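Local coordinates for tRNA (adenine(58)-N(1))-methyltransferase catalytic subunit TRM61 C-terminal domain-containing protein (Thermoplasma acidophilum, PDB 1YB2), which probably transfers a methyl group from S-adenosyl-L-methionine to adenine in RNA, as tRNA (adenine-N1)-methyltransferases of its family do, at residues 65-70 with 270-275; 72-77 with 266-271; 236-241 with 255-260. All blocks are in the same frame, centred on the assembly; numbering follows the deposited sequence.

Interaction 1: 65-70 with 270-275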
ATOM      1  N   GLU A  65       6.173  27.155  -3.070  1.00 23.84           N
ATOM      2  CA  GLU A  65       7.577  26.847  -3.279  1.00 25.71           C
ATOM      3  C   GLU A  65       8.408  27.817  -2.448  1.00 25.90           C
ATOM      4  O   GLU A  65       8.237  29.045  -2.534  1.00 26.24           O
ATOM      5  CB  GLU A  65       7.930  26.968  -4.769  1.00 25.00           C
ATOM      6  CG  GLU A  65       9.375  26.723  -5.078  1.00 26.93           C
ATOM      7  CD  GLU A  65       9.665  26.658  -6.585  1.00 28.95           C
ATOM      8  OE1 GLU A  65      10.833  26.375  -6.936  1.00 31.42           O
ATOM      9  OE2 GLU A  65       8.738  26.882  -7.408  1.00 30.54           O
ATOM     10  N   LEU A  66       9.283  27.267  -1.613  1.00 26.90           N
ATOM     11  CA  LEU A  66      10.214  28.072  -0.825  1.00 28.26           C
ATOM     12  C   LEU A  66      11.613  27.808  -1.365  1.00 28.98           C
ATOM     13  O   LEU A  66      12.081  26.670  -1.361  1.00 28.68           O
ATOM     14  CB  LEU A  66      10.128  27.741   0.680  1.00 28.20           C
ATOM     15  CG  LEU A  66       8.759  27.644   1.372  1.00 28.58           C
ATOM     16  CD1 LEU A  66       8.899  27.359   2.875  1.00 28.89           C
ATOM     17  CD2 LEU A  66       7.919  28.892   1.154  1.00 28.09           C
ATOM     18  N   ILE A  67      12.250  28.857  -1.872  1.00 30.13           N
ATOM     19  CA  ILE A  67      13.600  28.747  -2.425  1.00 31.67           C
ATOM     20  C   ILE A  67      14.568  29.296  -1.390  1.00 32.87           C
ATOM     21  O   ILE A  67      14.643  30.494  -1.148  1.00 33.04           O
ATOM     22  CB  ILE A  67      13.757  29.474  -3.800  1.00 32.07           C
ATOM     23  CG1 ILE A  67      12.626  29.063  -4.758  1.00 31.14           C
ATOM     24  CG2 ILE A  67      15.163  29.178  -4.413  1.00 32.16           C
ATOM     25  CD1 ILE A  67      12.705  29.689  -6.176  1.00 31.51           C
ATOM     26  N   VAL A  68      15.282  28.393  -0.739  1.00 34.42           N
ATOM     27  CA  VAL A  68      16.227  28.801   0.287  1.00 35.70           C
ATOM     28  C   VAL A  68      17.657  28.527  -0.193  1.00 36.33           C
ATOM     29  O   VAL A  68      18.034  27.381  -0.464  1.00 36.14           O
ATOM     30  CB  VAL A  68      15.854  28.236   1.697  1.00 35.92           C
ATOM     31  CG1 VAL A  68      14.784  27.152   1.609  1.00 35.13           C
ATOM     32  CG2 VAL A  68      17.088  27.788   2.491  1.00 36.91           C
ATOM     33  N   SER A  69      18.397  29.625  -0.367  1.00 36.98           N
ATOM     34  CA  SER A  69      19.746  29.647  -0.954  1.00 37.54           C
ATOM     35  C   SER A  69      19.862  28.965  -2.318  1.00 37.54           C
ATOM     36  O   SER A  69      20.834  28.251  -2.594  1.00 37.94           O
ATOM     37  CB  SER A  69      20.780  29.111   0.039  1.00 37.45           C
ATOM     38  OG  SER A  69      20.947  30.035   1.101  1.00 38.30           O
ATOM     39  N   GLY A  70      18.866  29.190  -3.169  1.00 37.22           N
ATOM     40  CA  GLY A  70      18.873  28.632  -4.515  1.00 36.69           C
ATOM     41  C   GLY A  70      18.284  27.238  -4.639  1.00 36.55           C
ATOM     42  O   GLY A  70      18.162  26.708  -5.756  1.00 36.71           O
ATOM     43  N   GLY A 270       1.759  27.533  -7.293  1.00 23.32           N
ATOM     44  CA  GLY A 270       2.152  28.623  -8.170  1.00 22.97           C
ATOM     45  C   GLY A 270       2.843  29.774  -7.443  1.00 23.59           C
ATOM     46  O   GLY A 270       3.451  30.633  -8.096  1.00 24.12           O
HETATM   47  N   MSE A 271       2.738  29.808  -6.113  1.00 23.08           N
HETATM   48  CA  MSE A 271       3.340  30.871  -5.301  1.00 23.88           C
HETATM   49  C   MSE A 271       4.784  30.480  -4.914  1.00 23.60           C
HETATM   50  O   MSE A 271       5.055  29.349  -4.494  1.00 22.64           O
HETATM   51  CB  MSE A 271       2.482  31.201  -4.063  1.00 24.61           C
HETATM   52  CG  MSE A 271       2.999  32.356  -3.242  1.00 27.50           C
HETATM   53 SE   MSE A 271       2.957  34.054  -4.311  1.00 40.11          SE
HETATM   54  CE  MSE A 271       4.110  35.225  -3.176  1.00 29.25           C
ATOM     55  N   VAL A 272       5.697  31.432  -5.087  1.00 23.76           N
ATOM     56  CA  VAL A 272       7.116  31.244  -4.805  1.00 24.09           C
ATOM     57  C   VAL A 272       7.623  32.313  -3.817  1.00 25.11           C
ATOM     58  O   VAL A 272       7.370  33.512  -3.995  1.00 24.59           O
ATOM     59  CB  VAL A 272       7.978  31.272  -6.096  1.00 24.77           C
ATOM     60  CG1 VAL A 272       9.379  30.751  -5.808  1.00 24.38           C
ATOM     61  CG2 VAL A 272       7.352  30.443  -7.217  1.00 23.88           C
ATOM     62  N   TYR A 273       8.289  31.861  -2.754  1.00 25.66           N
ATOM     63  CA  TYR A 273       8.958  32.746  -1.796  1.00 26.77           C
ATOM     64  C   TYR A 273      10.454  32.480  -1.807  1.00 28.22           C
ATOM     65  O   TYR A 273      10.897  31.335  -1.927  1.00 27.17           O
ATOM     66  CB  TYR A 273       8.432  32.532  -0.378  1.00 26.24           C
ATOM     67  CG  TYR A 273       6.970  32.823  -0.221  1.00 25.84           C
ATOM     68  CD1 TYR A 273       6.519  34.126   0.006  1.00 25.78           C
ATOM     69  CD2 TYR A 273       6.029  31.797  -0.305  1.00 25.43           C
ATOM     70  CE1 TYR A 273       5.166  34.398   0.148  1.00 25.07           C
ATOM     71  CE2 TYR A 273       4.677  32.059  -0.170  1.00 25.91           C
ATOM     72  CZ  TYR A 273       4.259  33.360   0.068  1.00 25.53           C
ATOM     73  OH  TYR A 273       2.926  33.615   0.192  1.00 26.24           O
ATOM     74  N   ARG A 274      11.230  33.547  -1.685  1.00 30.08           N
ATOM     75  CA  ARG A 274      12.685  33.444  -1.682  1.00 32.39           C
ATOM     76  C   ARG A 274      13.225  33.998  -0.379  1.00 33.84           C
ATOM     77  O   ARG A 274      12.855  35.107   0.020  1.00 33.87           O
ATOM     78  CB  ARG A 274      13.271  34.231  -2.855  1.00 32.46           C
ATOM     79  CG  ARG A 274      12.928  33.620  -4.202  1.00 33.88           C
ATOM     80  CD  ARG A 274      13.055  34.642  -5.319  1.00 34.20           C
ATOM     81  NE  ARG A 274      12.453  34.123  -6.536  1.00 33.72           N
ATOM     82  CZ  ARG A 274      13.047  33.280  -7.376  1.00 36.44           C
ATOM     83  NH1 ARG A 274      12.394  32.871  -8.452  1.00 37.21           N
ATOM     84  NH2 ARG A 274      14.284  32.833  -7.144  1.00 36.60           N
ATOM     85  N   ILE A 275      14.084  33.227   0.288  1.00 35.46           N
ATOM     86  CA  ILE A 275      14.869  33.749   1.431  1.00 37.13           C
ATOM     87  C   ILE A 275      16.389  33.512   1.344  1.00 37.46           C
ATOM     88  O   ILE A 275      16.853  32.515   0.777  1.00 38.22           O
ATOM     89  CB  ILE A 275      14.356  33.259   2.803  1.00 37.51           C
ATOM     90  CG1 ILE A 275      13.952  31.790   2.753  1.00 38.51           C
ATOM     91  CG2 ILE A 275      13.236  34.161   3.317  1.00 39.59           C
ATOM     92  CD1 ILE A 275      14.938  30.905   3.441  1.00 39.87           C
TER

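Interaction 2: 72-77 with 266-271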
ATOM      1  N   SER A  72      15.013  24.709  -4.173  1.00 33.24           N
ATOM      2  CA  SER A  72      13.560  24.651  -4.097  1.00 32.99           C
ATOM      3  C   SER A  72      13.017  23.578  -3.144  1.00 31.93           C
ATOM      4  O   SER A  72      13.390  22.404  -3.222  1.00 31.96           O
ATOM      5  CB  SER A  72      12.971  24.387  -5.481  1.00 33.56           C
ATOM      6  OG  SER A  72      13.208  25.471  -6.360  1.00 35.94           O
ATOM      7  N   PHE A  73      12.099  23.990  -2.275  1.00 30.22           N
ATOM      8  CA  PHE A  73      11.303  23.060  -1.481  1.00 28.68           C
ATOM      9  C   PHE A  73       9.842  23.360  -1.709  1.00 27.84           C
ATOM     10  O   PHE A  73       9.471  24.543  -1.824  1.00 27.51           O
ATOM     11  CB  PHE A  73      11.614  23.245   0.004  1.00 28.06           C
ATOM     12  CG  PHE A  73      12.979  22.775   0.394  1.00 29.45           C
ATOM     13  CD1 PHE A  73      13.184  21.457   0.809  1.00 30.97           C
ATOM     14  CD2 PHE A  73      14.069  23.645   0.340  1.00 30.71           C
ATOM     15  CE1 PHE A  73      14.463  21.009   1.166  1.00 31.56           C
ATOM     16  CE2 PHE A  73      15.362  23.211   0.700  1.00 31.80           C
ATOM     17  CZ  PHE A  73      15.554  21.897   1.113  1.00 29.23           C
ATOM     18  N   ILE A  74       9.019  22.316  -1.751  1.00 26.74           N
ATOM     19  CA  ILE A  74       7.562  22.489  -1.838  1.00 26.15           C
ATOM     20  C   ILE A  74       6.946  22.216  -0.454  1.00 26.09           C
ATOM     21  O   ILE A  74       7.277  21.211   0.205  1.00 25.68           O
ATOM     22  CB  ILE A  74       6.917  21.581  -2.927  1.00 25.54           C
ATOM     23  CG1 ILE A  74       7.633  21.730  -4.295  1.00 27.25           C
ATOM     24  CG2 ILE A  74       5.411  21.850  -3.069  1.00 24.01           C
ATOM     25  CD1 ILE A  74       7.776  23.204  -4.802  1.00 25.90           C
ATOM     26  N   VAL A  75       6.087  23.129  -0.004  1.00 25.78           N
ATOM     27  CA  VAL A  75       5.337  22.931   1.237  1.00 25.41           C
ATOM     28  C   VAL A  75       4.270  21.850   1.067  1.00 25.54           C
ATOM     29  O   VAL A  75       3.471  21.863   0.125  1.00 24.65           O
ATOM     30  CB  VAL A  75       4.708  24.263   1.756  1.00 25.55           C
ATOM     31  CG1 VAL A  75       3.960  24.029   3.067  1.00 25.94           C
ATOM     32  CG2 VAL A  75       5.778  25.312   1.963  1.00 23.74           C
ATOM     33  N   SER A  76       4.269  20.901   1.991  1.00 26.01           N
ATOM     34  CA  SER A  76       3.267  19.857   1.983  1.00 27.09           C
ATOM     35  C   SER A  76       2.680  19.612   3.393  1.00 27.63           C
ATOM     36  O   SER A  76       3.348  19.831   4.408  1.00 27.39           O
ATOM     37  CB  SER A  76       3.894  18.575   1.466  1.00 26.74           C
ATOM     38  OG  SER A  76       2.953  17.530   1.419  1.00 27.83           O
ATOM     39  N   ASP A  77       1.439  19.146   3.444  1.00 28.88           N
ATOM     40  CA  ASP A  77       0.928  18.521   4.676  1.00 30.27           C
ATOM     41  C   ASP A  77       1.644  17.182   4.857  1.00 29.85           C
ATOM     42  O   ASP A  77       2.105  16.574   3.895  1.00 29.40           O
ATOM     43  CB  ASP A  77      -0.580  18.267   4.595  1.00 31.19           C
ATOM     44  CG  ASP A  77      -1.409  19.552   4.623  1.00 34.16           C
ATOM     45  OD1 ASP A  77      -0.966  20.581   5.183  1.00 37.20           O
ATOM     46  OD2 ASP A  77      -2.528  19.527   4.070  1.00 39.37           O
ATOM     47  N   ILE A 266       4.352  16.294  -6.938  1.00 23.37           N
ATOM     48  CA  ILE A 266       3.469  17.164  -6.138  1.00 22.68           C
ATOM     49  C   ILE A 266       3.014  18.406  -6.921  1.00 22.93           C
ATOM     50  O   ILE A 266       3.823  19.058  -7.570  1.00 22.08           O
ATOM     51  CB  ILE A 266       4.146  17.546  -4.768  1.00 22.26           C
ATOM     52  CG1 ILE A 266       3.205  18.332  -3.845  1.00 22.87           C
ATOM     53  CG2 ILE A 266       5.528  18.250  -4.976  1.00 22.48           C
ATOM     54  CD1 ILE A 266       3.713  18.396  -2.397  1.00 22.73           C
ATOM     55  N   LYS A 267       1.709  18.713  -6.866  1.00 23.44           N
ATOM     56  CA  LYS A 267       1.153  19.940  -7.456  1.00 23.50           C
ATOM     57  C   LYS A 267       1.603  21.195  -6.694  1.00 24.00           C
ATOM     58  O   LYS A 267       1.398  21.317  -5.473  1.00 23.83           O
ATOM     59  CB  LYS A 267      -0.391  19.875  -7.475  1.00 23.70           C
ATOM     60  CG  LYS A 267      -1.095  21.161  -7.979  1.00 23.33           C
ATOM     61  CD  LYS A 267      -0.942  21.336  -9.491  1.00 23.91           C
ATOM     62  CE  LYS A 267      -1.446  22.725  -9.953  1.00 25.46           C
ATOM     63  NZ  LYS A 267      -2.928  22.873  -9.712  1.00 27.34           N
ATOM     64  N   LYS A 268       2.178  22.149  -7.425  1.00 23.78           N
ATOM     65  CA  LYS A 268       2.556  23.433  -6.833  1.00 24.63           C
ATOM     66  C   LYS A 268       1.380  24.388  -6.836  1.00 24.56           C
ATOM     67  O   LYS A 268       0.558  24.340  -7.745  1.00 24.23           O
ATOM     68  CB  LYS A 268       3.743  24.025  -7.582  1.00 24.43           C
ATOM     69  CG  LYS A 268       4.968  23.123  -7.502  1.00 25.71           C
ATOM     70  CD  LYS A 268       6.186  23.712  -8.237  1.00 26.48           C
ATOM     71  CE  LYS A 268       5.923  23.821  -9.716  1.00 28.30           C
ATOM     72  NZ  LYS A 268       7.143  24.274 -10.432  1.00 31.55           N
ATOM     73  N   SER A 269       1.298  25.262  -5.830  1.00 23.58           N
ATOM     74  CA  SER A 269       0.266  26.292  -5.814  1.00 23.31           C
ATOM     75  C   SER A 269       0.513  27.397  -6.847  1.00 23.91           C
ATOM     76  O   SER A 269      -0.412  28.117  -7.223  1.00 23.64           O
ATOM     77  CB  SER A 269       0.160  26.924  -4.412  1.00 23.70           C
ATOM     78  OG  SER A 269       1.354  27.633  -4.096  1.00 22.59           O
ATOM     79  N   GLY A 270       1.759  27.533  -7.293  1.00 23.32           N
ATOM     80  CA  GLY A 270       2.152  28.623  -8.170  1.00 22.97           C
ATOM     81  C   GLY A 270       2.843  29.774  -7.443  1.00 23.59           C
ATOM     82  O   GLY A 270       3.451  30.633  -8.096  1.00 24.12           O
HETATM   83  N   MSE A 271       2.738  29.808  -6.113  1.00 23.08           N
HETATM   84  CA  MSE A 271       3.340  30.871  -5.301  1.00 23.88           C
HETATM   85  C   MSE A 271       4.784  30.480  -4.914  1.00 23.60           C
HETATM   86  O   MSE A 271       5.055  29.349  -4.494  1.00 22.64           O
HETATM   87  CB  MSE A 271       2.482  31.201  -4.063  1.00 24.61           C
HETATM   88  CG  MSE A 271       2.999  32.356  -3.242  1.00 27.50           C
HETATM   89 SE   MSE A 271       2.957  34.054  -4.311  1.00 40.11          SE
HETATM   90  CE  MSE A 271       4.110  35.225  -3.176  1.00 29.25           C
TER

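Interaction 3: 236-241 with 255-260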
ATOM      1  N   GLU A 236      11.941   2.174 -10.073  1.00 29.85           N
ATOM      2  CA  GLU A 236      11.706   0.915 -10.760  1.00 30.91           C
ATOM      3  C   GLU A 236      11.407  -0.157  -9.697  1.00 31.15           C
ATOM      4  O   GLU A 236      12.215  -0.400  -8.789  1.00 29.32           O
ATOM      5  CB  GLU A 236      12.913   0.556 -11.629  1.00 30.99           C
ATOM      6  CG  GLU A 236      12.816  -0.820 -12.304  1.00 32.53           C
ATOM      7  CD  GLU A 236      14.052  -1.143 -13.125  1.00 33.65           C
ATOM      8  OE1 GLU A 236      15.140  -0.616 -12.822  1.00 38.06           O
ATOM      9  OE2 GLU A 236      13.929  -1.924 -14.081  1.00 39.67           O
ATOM     10  N   LEU A 237      10.227  -0.766  -9.796  1.00 31.79           N
ATOM     11  CA  LEU A 237       9.797  -1.812  -8.875  1.00 33.97           C
ATOM     12  C   LEU A 237       9.732  -3.097  -9.659  1.00 35.44           C
ATOM     13  O   LEU A 237       9.060  -3.145 -10.698  1.00 35.30           O
ATOM     14  CB  LEU A 237       8.398  -1.521  -8.310  1.00 34.84           C
ATOM     15  CG  LEU A 237       8.222  -1.173  -6.827  1.00 36.94           C
ATOM     16  CD1 LEU A 237       6.771  -1.336  -6.387  1.00 37.78           C
ATOM     17  CD2 LEU A 237       9.111  -2.008  -5.917  1.00 39.01           C
HETATM   18  N   MSE A 238      10.412  -4.129  -9.171  1.00 36.16           N
HETATM   19  CA  MSE A 238      10.383  -5.443  -9.798  1.00 39.89           C
HETATM   20  C   MSE A 238       9.873  -6.496  -8.816  1.00 36.39           C
HETATM   21  O   MSE A 238      10.354  -6.599  -7.686  1.00 35.70           O
HETATM   22  CB  MSE A 238      11.763  -5.826 -10.312  1.00 38.47           C
HETATM   23  CG  MSE A 238      12.267  -4.935 -11.420  1.00 44.01           C
HETATM   24 SE   MSE A 238      14.228  -4.884 -11.511  1.00 56.03          SE
HETATM   25  CE  MSE A 238      14.530  -3.385 -10.068  1.00 48.72           C
ATOM     26  N   LYS A 239       8.905  -7.284  -9.262  1.00 34.10           N
ATOM     27  CA  LYS A 239       8.287  -8.281  -8.421  1.00 32.76           C
ATOM     28  C   LYS A 239       8.391  -9.661  -9.077  1.00 32.00           C
ATOM     29  O   LYS A 239       8.113  -9.813 -10.266  1.00 30.96           O
ATOM     30  CB  LYS A 239       6.819  -7.912  -8.206  1.00 33.23           C
ATOM     31  CG  LYS A 239       6.015  -8.973  -7.473  1.00 35.51           C
ATOM     32  CD  LYS A 239       4.746  -9.325  -8.259  1.00 40.26           C
ATOM     33  CE  LYS A 239       4.077 -10.545  -7.649  1.00 42.36           C
ATOM     34  NZ  LYS A 239       3.613 -11.482  -8.686  1.00 42.33           N
ATOM     35  N   ARG A 240       8.805 -10.660  -8.318  1.00 30.77           N
ATOM     36  CA  ARG A 240       8.649 -12.020  -8.783  1.00 31.14           C
ATOM     37  C   ARG A 240       8.226 -12.949  -7.675  1.00 30.57           C
ATOM     38  O   ARG A 240       8.689 -12.850  -6.533  1.00 29.93           O
ATOM     39  CB  ARG A 240       9.880 -12.546  -9.512  1.00 32.12           C
ATOM     40  CG  ARG A 240      11.072 -12.882  -8.678  1.00 34.99           C
ATOM     41  CD  ARG A 240      12.022 -13.772  -9.483  1.00 40.00           C
ATOM     42  NE  ARG A 240      13.212 -14.070  -8.694  1.00 44.65           N
ATOM     43  CZ  ARG A 240      13.642 -15.295  -8.401  1.00 47.48           C
ATOM     44  NH1 ARG A 240      13.014 -16.374  -8.871  1.00 48.64           N
ATOM     45  NH2 ARG A 240      14.729 -15.439  -7.651  1.00 49.08           N
ATOM     46  N   ARG A 241       7.315 -13.838  -8.031  1.00 29.77           N
ATOM     47  CA  ARG A 241       6.842 -14.839  -7.106  1.00 29.27           C
ATOM     48  C   ARG A 241       7.872 -15.943  -6.948  1.00 28.82           C
ATOM     49  O   ARG A 241       8.501 -16.395  -7.924  1.00 27.67           O
ATOM     50  CB  ARG A 241       5.517 -15.392  -7.579  1.00 29.30           C
ATOM     51  CG  ARG A 241       4.963 -16.406  -6.616  1.00 31.83           C
ATOM     52  CD  ARG A 241       3.581 -16.826  -7.032  1.00 34.85           C
ATOM     53  NE  ARG A 241       3.002 -17.701  -6.028  1.00 35.53           N
ATOM     54  CZ  ARG A 241       1.786 -18.215  -6.116  1.00 37.58           C
ATOM     55  NH1 ARG A 241       1.019 -17.956  -7.178  1.00 39.59           N
ATOM     56  NH2 ARG A 241       1.346 -18.994  -5.147  1.00 38.36           N
ATOM     57  N   ASP A 255       6.837 -17.536 -13.075  1.00 36.97           N
ATOM     58  CA  ASP A 255       8.301 -17.488 -13.164  1.00 37.57           C
ATOM     59  C   ASP A 255       8.848 -16.186 -13.803  1.00 37.15           C
ATOM     60  O   ASP A 255      10.065 -16.053 -14.008  1.00 37.07           O
ATOM     61  CB  ASP A 255       8.840 -18.702 -13.935  1.00 37.54           C
ATOM     62  CG  ASP A 255       8.625 -20.021 -13.196  1.00 39.80           C
ATOM     63  OD1 ASP A 255       8.429 -20.012 -11.947  1.00 40.73           O
ATOM     64  OD2 ASP A 255       8.655 -21.071 -13.873  1.00 40.32           O
ATOM     65  N   LEU A 256       7.951 -15.259 -14.138  1.00 36.08           N
ATOM     66  CA  LEU A 256       8.338 -14.002 -14.779  1.00 35.75           C
ATOM     67  C   LEU A 256       8.575 -12.934 -13.719  1.00 35.52           C
ATOM     68  O   LEU A 256       7.858 -12.870 -12.713  1.00 35.06           O
ATOM     69  CB  LEU A 256       7.213 -13.510 -15.691  1.00 35.80           C
ATOM     70  CG  LEU A 256       7.226 -13.692 -17.221  1.00 36.52           C
ATOM     71  CD1 LEU A 256       7.912 -14.955 -17.660  1.00 35.86           C
ATOM     72  CD2 LEU A 256       5.793 -13.643 -17.710  1.00 35.46           C
ATOM     73  N   THR A 257       9.570 -12.086 -13.937  1.00 35.29           N
ATOM     74  CA  THR A 257       9.637 -10.905 -13.123  1.00 35.40           C
ATOM     75  C   THR A 257       8.827  -9.793 -13.781  1.00 35.32           C
ATOM     76  O   THR A 257       8.884  -9.602 -14.995  1.00 35.69           O
ATOM     77  CB  THR A 257      11.059 -10.537 -12.558  1.00 35.73           C
ATOM     78  OG1 THR A 257      11.265  -9.110 -12.589  1.00 36.14           O
ATOM     79  CG2 THR A 257      12.156 -11.260 -13.237  1.00 35.91           C
ATOM     80  N   HIS A 258       7.995  -9.146 -12.981  1.00 34.45           N
ATOM     81  CA  HIS A 258       7.122  -8.098 -13.462  1.00 34.77           C
ATOM     82  C   HIS A 258       7.660  -6.745 -12.990  1.00 34.57           C
ATOM     83  O   HIS A 258       8.051  -6.607 -11.830  1.00 34.46           O
ATOM     84  CB  HIS A 258       5.697  -8.378 -12.991  1.00 34.52           C
ATOM     85  CG  HIS A 258       5.229  -9.750 -13.375  1.00 37.52           C
ATOM     86  ND1 HIS A 258       5.205 -10.806 -12.488  1.00 39.00           N
ATOM     87  CD2 HIS A 258       4.871 -10.262 -14.579  1.00 38.42           C
ATOM     88  CE1 HIS A 258       4.806 -11.899 -13.118  1.00 40.55           C
ATOM     89  NE2 HIS A 258       4.600 -11.597 -14.389  1.00 41.16           N
ATOM     90  N   THR A 259       7.700  -5.775 -13.904  1.00 33.83           N
ATOM     91  CA  THR A 259       8.362  -4.485 -13.663  1.00 33.89           C
ATOM     92  C   THR A 259       7.441  -3.289 -13.889  1.00 33.43           C
ATOM     93  O   THR A 259       6.811  -3.179 -14.943  1.00 34.16           O
ATOM     94  CB  THR A 259       9.593  -4.329 -14.561  1.00 33.56           C
ATOM     95  OG1 THR A 259      10.569  -5.309 -14.202  1.00 35.29           O
ATOM     96  CG2 THR A 259      10.212  -2.944 -14.406  1.00 35.16           C
ATOM     97  N   ALA A 260       7.372  -2.404 -12.899  1.00 32.40           N
ATOM     98  CA  ALA A 260       6.649  -1.130 -13.015  1.00 31.80           C
ATOM     99  C   ALA A 260       7.594   0.048 -12.785  1.00 30.90           C
ATOM    100  O   ALA A 260       8.538  -0.042 -11.982  1.00 30.42           O
ATOM    101  CB  ALA A 260       5.512  -1.066 -12.026  1.00 31.53           C
TER
HETATM  102  O   HOH W   1       6.518 -14.068 -10.758  1.00 25.72           O

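Interaction 1: 65-70 with 270-275
I67 and V272 meet where the last strand of the chain is laid beside strand 65-68: CD1 of I67 approaches CG1 of V272 to 3.5 Å. The same methyl serves a second neighbour, lying over one face of the R274 guanidinium with 3.6 Å between CD1 of I67 and NH2 of R274. It gets there because CG1 of I67 stands anti to the carbonyl carbon (chi1 -50°) and the chain then runs straight out. E65 lies alongside V272 on this face, OE2 of E65 being 3.8 Å from the methyl CG2 of V272 while its extended chain passes more loosely beside CG1. On the other face L66 CD2 comes obliquely to the Y273 ring, 3.8 Å from its CD2.

The backbone beneath is a parallel pairing in which E65, L66 and I67 stand opposite V272, Y273 and R274. E65 N gives to M271 O at 2.8 Å, E65 O receives from Y273 N, and I67 repeats the pattern with Y273 O and I275 N. Both E65 and I67 thus bond to the residues just before and after the one they pair with, so M271, Y273 and I275 are held in turn. A last bond, S69 N to I275 O at 3.5 Å, is weak.

Second-shell contacts set these groups. The carboxylate of E65 is fixed through OE1 by a hydrogen bond to S72 OG, while R58 and I60 touch Y273. Strand 65-68 has antiparallel strand 71-76 on its other side, so the C-terminal strand 272-274 becomes an outermost strand of the N-terminal sheet, with I45 of strand 44-46 touching L66 and I275.

Interaction 2: 72-77 with 266-271
I74 turns CG2 anti to its main-chain nitrogen (CG1 at chi1 -51°), which sets that methyl against CD1 of I266, carried out to it by an extended chain whose CG1 is likewise anti to the nitrogen; the two isoleucines overlap flank to flank, pointing opposite ways. Their meeting joins the two parts of the protein, strand 71-76 of the N-terminal sheet and the end of strand 258-267 in the Rossmann-like methyltransferase sheet. No hydrogen bond links the two segments, so apolar contact carries the whole interface. CD1 of I266 is its hub: it lies 3.9 Å from CG2 of I74 and equally far from CB of S76.

K268 contributes carbon rather than charge. Its chain crosses that of I74 at about a right angle, and its CD rests 3.8 Å from CD1 of I74. The chain bends about the CG-CD bond (chi3 -64°), between the two methylenes that touch this methyl. H230 of strand 229-242 touches I74, I266 and K268 alike, and V30 of strand 28-30 touches both isoleucines, which makes this a small buried apolar seam between the sheets.

The chain has left strand 258-267 by K268 and runs on to the N-terminal sheet. There S269 OG accepts a hydrogen bond from M271 N at 3.3 Å, forming an ST turn, and is itself bonded to D64 OD1. At the far end of the other segment, S76 OG donates to D77 O at 2.8 Å.

Interaction 3: 236-241 with 255-260
L237 and A260, and likewise K239 and H258, form antiparallel hydrogen-bonded pairs, with M238 and T259 the non-hydrogen-bonded pair between them and the strand axes 4.7 Å apart at 160°. Each hydrogen-bonded pair closes two bonds: L237 N to A260 O at 2.9 Å with its return, and K239 N to H258 O at 2.8 Å with its return. The carbonyls also take CA-H contacts, as from T259 CA to L237 O. The side chain of A260 lies about 8 Å from that of D186, predicted to bind S-adenosyl-L-methionine.

On one face M238 and T259 lie side by side. CG of the selenomethionine, standing anti to the carbonyl carbon (chi1 -65°), comes 3.3 Å from OG1 of T259, while M238 also packs on M238 of the second subunit. The methyl CG2 of T259 faces the other way along the strand, 3.9 Å from OE2 of E236. R240 enters only through its root, its CB 3.8 Å from CB of T257. K239 and H258 stand together on the opposite face, running in the same direction.

Beyond the last paired residues, a water links R241 N, on the strand, to the loop residue L256: it accepts from R241 N and lies 2.7 Å from L256 O. The other edge of strand 229-242 pairs antiparallel with a strand of the second subunit, making one continuous sheet of the two chains. Across that interface, not within this contact, E236 OE1 forms a salt bridge with R240 NE of the second subunit, and R240 has the reciprocal bridge to E236 of that subunit.

Within the chain, then, the main chain supplies the bonding, whereas the charged ends of E236 and R240 are spent on joining the two subunits.

Interaction 2 is the buried contact of the three; interactions 1 and 3 lie at the surface on opposite sides of the chain's centre, their centres 39 Å apart. Both surface contacts are held by backbone hydrogen bonds, parallel in 65-70 with 270-275 and antiparallel in 236-241 with 255-260, whereas interaction 2 relies on aliphatic carbon between two sheets. Strand 258-267 serves interactions 2 and 3 at its two ends, and the chain then passes through G270 and M271 into interaction 1. The adjoining strands 65-68 and 71-76 tie interactions 1 and 2 directly, through L66 N and F73 O and through packing of E65 on I74.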